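Local atomic coordinates of putative polysaccharide binding proteins (DUF1812) (Bacteroides thetaiotaomicron VPI-5482, PDB entry 3GF8), a protein that is probably a lipid-anchored outer-membrane component of fimbriae, involved in their assembly or anchoring to the cell surface. Residues V236-L245 against I269-A279. Sequence-based numbering, arbitrary orientation.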
loop_
_atom_site.group_PDB
_atom_site.type_symbol
_atom_site.label_atom_id
_atom_site.label_comp_id
_atom_site.label_asym_id
_atom_site.label_seq_id
_atom_site.Cartn_x
_atom_site.Cartn_y
_atom_site.Cartn_z
ATOM N N VAL A 236 16.823 -3.817 -19.802
ATOM C CA VAL A 236 17.925 -2.850 -19.728
ATOM C C VAL A 236 18.173 -2.324 -18.330
ATOM O O VAL A 236 19.170 -1.648 -18.101
ATOM C CB VAL A 236 17.680 -1.642 -20.662
ATOM C CG1 VAL A 236 17.677 -2.112 -22.133
ATOM C CG2 VAL A 236 16.373 -0.950 -20.317
ATOM N N PHE A 237 17.258 -2.604 -17.402
ATOM C CA PHE A 237 17.332 -2.085 -16.035
ATOM C C PHE A 237 16.530 -3.013 -15.128
ATOM O O PHE A 237 15.378 -3.346 -15.405
ATOM C CB PHE A 237 16.769 -0.672 -15.978
ATOM C CG PHE A 237 17.182 0.143 -14.753
ATOM C CD1 PHE A 237 18.504 0.490 -14.535
ATOM C CD2 PHE A 237 16.221 0.644 -13.881
ATOM C CE1 PHE A 237 18.862 1.293 -13.447
ATOM C CE2 PHE A 237 16.577 1.453 -12.787
ATOM C CZ PHE A 237 17.886 1.764 -12.570
ATOM N N ASP A 238 17.151 -3.428 -14.033
ATOM C CA ASP A 238 16.557 -4.418 -13.175
ATOM C C ASP A 238 17.114 -4.249 -11.787
ATOM O O ASP A 238 18.147 -4.815 -11.487
ATOM C CB ASP A 238 16.825 -5.825 -13.712
ATOM C CG ASP A 238 15.992 -6.883 -12.994
ATOM O OD1 ASP A 238 15.354 -6.570 -11.965
ATOM O OD2 ASP A 238 15.973 -8.039 -13.452
ATOM N N ILE A 239 16.409 -3.479 -10.950
ATOM C CA ILE A 239 16.917 -3.135 -9.633
ATOM C C ILE A 239 15.970 -3.562 -8.525
ATOM O O ILE A 239 14.790 -3.920 -8.747
ATOM C CB ILE A 239 17.352 -1.633 -9.523
ATOM C CG1 ILE A 239 16.207 -0.645 -9.803
ATOM C CG2 ILE A 239 18.453 -1.349 -10.535
ATOM C CD1 ILE A 239 15.381 -0.271 -8.617
ATOM N N ASN A 240 16.519 -3.580 -7.320
ATOM C CA ASN A 240 15.772 -3.975 -6.146
ATOM C C ASN A 240 15.305 -2.679 -5.539
ATOM O O ASN A 240 16.070 -1.929 -4.925
ATOM C CB ASN A 240 16.657 -4.801 -5.211
ATOM C CG ASN A 240 15.979 -5.146 -3.910
ATOM O OD1 ASN A 240 14.981 -4.547 -3.532
ATOM N ND2 ASN A 240 16.536 -6.115 -3.202
ATOM N N LEU A 241 14.037 -2.382 -5.789
ATOM C CA LEU A 241 13.450 -1.157 -5.367
ATOM C C LEU A 241 13.453 -1.061 -3.842
ATOM O O LEU A 241 13.654 0.021 -3.276
ATOM C CB LEU A 241 12.010 -1.099 -5.901
ATOM C CG LEU A 241 11.239 0.184 -5.645
ATOM C CD1 LEU A 241 11.954 1.334 -6.306
ATOM C CD2 LEU A 241 9.773 0.054 -6.142
ATOM N N ILE A 242 13.192 -2.173 -3.161
ATOM C CA ILE A 242 13.181 -2.112 -1.703
ATOM C C ILE A 242 14.561 -1.681 -1.213
ATOM O O ILE A 242 14.702 -0.874 -0.297
ATOM C CB ILE A 242 12.870 -3.451 -1.046
ATOM C CG1 ILE A 242 11.486 -3.974 -1.477
ATOM C CG2 ILE A 242 13.010 -3.296 0.503
ATOM C CD1 ILE A 242 10.281 -3.008 -1.229
ATOM N N ASP A 243 15.588 -2.252 -1.832
ATOM C CA ASP A 243 16.954 -1.930 -1.468
ATOM C C ASP A 243 17.347 -0.481 -1.756
ATOM O O ASP A 243 18.042 0.158 -0.972
ATOM C CB ASP A 243 17.902 -2.843 -2.202
ATOM C CG ASP A 243 19.025 -3.196 -1.376
ATOM O OD1 ASP A 243 18.781 -3.967 -0.433
ATOM O OD2 ASP A 243 20.130 -2.669 -1.629
ATOM N N TYR A 244 16.908 0.025 -2.893
ATOM C CA TYR A 244 17.125 1.433 -3.215
ATOM C C TYR A 244 16.421 2.334 -2.212
ATOM O O TYR A 244 16.957 3.364 -1.833
ATOM C CB TYR A 244 16.678 1.737 -4.651
ATOM C CG TYR A 244 17.736 1.417 -5.707
ATOM C CD1 TYR A 244 18.431 0.222 -5.687
ATOM C CD2 TYR A 244 18.024 2.317 -6.714
ATOM C CE1 TYR A 244 19.352 -0.062 -6.624
ATOM C CE2 TYR A 244 18.977 2.044 -7.663
ATOM C CZ TYR A 244 19.632 0.867 -7.613
ATOM O OH TYR A 244 20.566 0.589 -8.559
ATOM N N LEU A 245 15.221 1.952 -1.770
ATOM C CA LEU A 245 14.529 2.763 -0.778
ATOM C C LEU A 245 15.178 2.593 0.605
ATOM O O LEU A 245 15.269 3.553 1.354
ATOM C CB LEU A 245 13.026 2.446 -0.748
ATOM C CG LEU A 245 12.247 2.926 -1.984
ATOM C CD1 LEU A 245 10.880 2.358 -1.964
ATOM C CD2 LEU A 245 12.179 4.415 -2.068
ATOM N N ILE A 269 10.382 9.227 -7.729
ATOM C CA ILE A 269 11.769 8.868 -7.903
ATOM C C ILE A 269 12.220 9.191 -9.306
ATOM O O ILE A 269 11.648 8.681 -10.288
ATOM C CB ILE A 269 11.973 7.368 -7.640
ATOM C CG1 ILE A 269 11.294 6.969 -6.309
ATOM C CG2 ILE A 269 13.475 7.020 -7.720
ATOM C CD1 ILE A 269 11.619 5.562 -5.851
ATOM N N ILE A 270 13.219 10.064 -9.414
ATOM C CA ILE A 270 13.975 10.216 -10.645
ATOM C C ILE A 270 15.257 9.362 -10.596
ATOM O O ILE A 270 16.052 9.490 -9.668
ATOM C CB ILE A 270 14.416 11.651 -10.913
ATOM C CG1 ILE A 270 13.283 12.655 -10.689
ATOM C CG2 ILE A 270 14.843 11.764 -12.346
ATOM C CD1 ILE A 270 12.076 12.383 -11.514
ATOM N N PHE A 271 15.454 8.516 -11.609
ATOM C CA PHE A 271 16.743 7.905 -11.887
ATOM C C PHE A 271 17.554 8.708 -12.899
ATOM O O PHE A 271 17.067 9.058 -14.004
ATOM C CB PHE A 271 16.553 6.489 -12.423
ATOM C CG PHE A 271 15.818 5.597 -11.478
ATOM C CD1 PHE A 271 14.447 5.638 -11.413
ATOM C CD2 PHE A 271 16.500 4.730 -10.657
ATOM C CE1 PHE A 271 13.768 4.841 -10.549
ATOM C CE2 PHE A 271 15.820 3.922 -9.790
ATOM C CZ PHE A 271 14.455 3.982 -9.734
ATOM N N PHE A 272 18.794 8.993 -12.504
ATOM C CA PHE A 272 19.784 9.631 -13.346
ATOM C C PHE A 272 20.758 8.557 -13.779
ATOM O O PHE A 272 21.525 8.035 -12.958
ATOM C CB PHE A 272 20.497 10.750 -12.595
ATOM C CG PHE A 272 19.591 11.868 -12.251
ATOM C CD1 PHE A 272 18.743 11.768 -11.162
ATOM C CD2 PHE A 272 19.513 12.978 -13.062
ATOM C CE1 PHE A 272 17.866 12.790 -10.870
ATOM C CE2 PHE A 272 18.629 14.000 -12.783
ATOM C CZ PHE A 272 17.811 13.912 -11.692
ATOM N N LEU A 273 20.704 8.204 -15.058
ATOM C CA LEU A 273 21.399 7.013 -15.547
ATOM C C LEU A 273 22.599 7.343 -16.404
ATOM O O LEU A 273 22.668 8.400 -17.057
ATOM C CB LEU A 273 20.459 6.177 -16.381
ATOM C CG LEU A 273 19.182 5.797 -15.673
ATOM C CD1 LEU A 273 18.155 5.495 -16.694
ATOM C CD2 LEU A 273 19.495 4.595 -14.819
ATOM N N SER A 274 23.543 6.417 -16.387
ATOM C CA SER A 274 24.642 6.441 -17.317
ATOM C C SER A 274 24.118 5.972 -18.682
ATOM O O SER A 274 23.018 5.406 -18.802
ATOM C CB SER A 274 25.770 5.523 -16.840
ATOM O OG SER A 274 25.454 4.149 -17.020
ATOM N N GLU A 275 24.944 6.177 -19.685
ATOM C CA GLU A 275 24.742 5.555 -20.999
ATOM C C GLU A 275 24.604 4.050 -20.961
ATOM O O GLU A 275 24.034 3.473 -21.858
ATOM C CB GLU A 275 25.911 5.885 -21.924
ATOM C CG GLU A 275 26.021 7.344 -22.238
ATOM C CD GLU A 275 26.814 7.613 -23.512
ATOM O OE1 GLU A 275 27.507 6.679 -24.008
ATOM O OE2 GLU A 275 26.718 8.763 -24.010
ATOM N N SER A 276 25.128 3.409 -19.935
ATOM C CA SER A 276 25.071 1.973 -19.872
ATOM C C SER A 276 24.016 1.517 -18.868
ATOM O O SER A 276 24.145 0.450 -18.298
ATOM C CB SER A 276 26.474 1.413 -19.545
ATOM O OG SER A 276 27.042 2.067 -18.424
ATOM N N TRP A 277 22.965 2.317 -18.673
ATOM C CA TRP A 277 21.847 1.963 -17.780
ATOM C C TRP A 277 22.212 1.658 -16.335
ATOM O O TRP A 277 21.570 0.839 -15.704
ATOM C CB TRP A 277 21.039 0.806 -18.365
ATOM C CG TRP A 277 20.237 1.277 -19.494
ATOM C CD1 TRP A 277 20.616 1.334 -20.783
ATOM C CD2 TRP A 277 18.937 1.854 -19.424
ATOM N NE1 TRP A 277 19.629 1.911 -21.538
ATOM C CE2 TRP A 277 18.577 2.223 -20.728
ATOM C CE3 TRP A 277 18.037 2.080 -18.385
ATOM C CZ2 TRP A 277 17.344 2.790 -21.037
ATOM C CZ3 TRP A 277 16.810 2.654 -18.691
ATOM C CH2 TRP A 277 16.480 2.994 -20.001
ATOM N N LEU A 278 23.245 2.317 -15.824
ATOM C CA LEU A 278 23.612 2.247 -14.410
ATOM C C LEU A 278 23.056 3.512 -13.757
ATOM O O LEU A 278 23.273 4.611 -14.273
ATOM C CB LEU A 278 25.142 2.183 -14.290
ATOM C CG LEU A 278 25.917 2.257 -12.973
ATOM C CD1 LEU A 278 25.699 0.988 -12.127
ATOM C CD2 LEU A 278 27.445 2.498 -13.250
ATOM N N ALA A 279 22.343 3.354 -12.645
ATOM C CA ALA A 279 21.882 4.506 -11.849
ATOM C C ALA A 279 23.060 5.178 -11.126
ATOM O O ALA A 279 23.765 4.564 -10.305
ATOM C CB ALA A 279 20.792 4.094 -10.852
HETATM O O HOH W 1 20.800 -1.813 -16.292
#
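Phe237 reaches Phe271 across the core of a beta-sandwich domain, in a fold shared by fimbrial components. The edge of its ring meets the Phe271 face in an offset edge-to-face pair, with centroids 5.5 Å apart and planes at 80°. Phe237 CE1 also packs on Leu273 CD2 at 3.6 Å. Chi1 of -161° sets CG anti to the backbone N and sends the ring inward from edge strand 235-240. Val236 CG2 sits over the centre of the six-membered ring of Trp277, 3.7 Å from its centroid, a CH-pi contact only 2° off the normal. Phe237 CB lies 3.9 Å from Trp277 CE3. With an alanine at Trp277, Val236 CG2 and Phe237 CB would probably lose their aromatic cover and a gap would open between turn and strand. Further along, Tyr244 CD2 lies 4.1 Å from Phe271 CE2, at the edge of the Phe271 ring. Tyr244 OH hydrogen-bonds with the backbone O of Gln296. Leu245 CD2 meets Ile269 CD1 at 4.0 Å. Behind this shell, a classic beta bulge sets Val236 and Phe237 both opposite Leu227 of strand 224-229. A type I turn from Ser274 to Trp277 presents the indole. Asn240 N-caps the short helix: its OD1 accepts from Asp243 N at 2.9 Å, with the donor above the carbonyl plane.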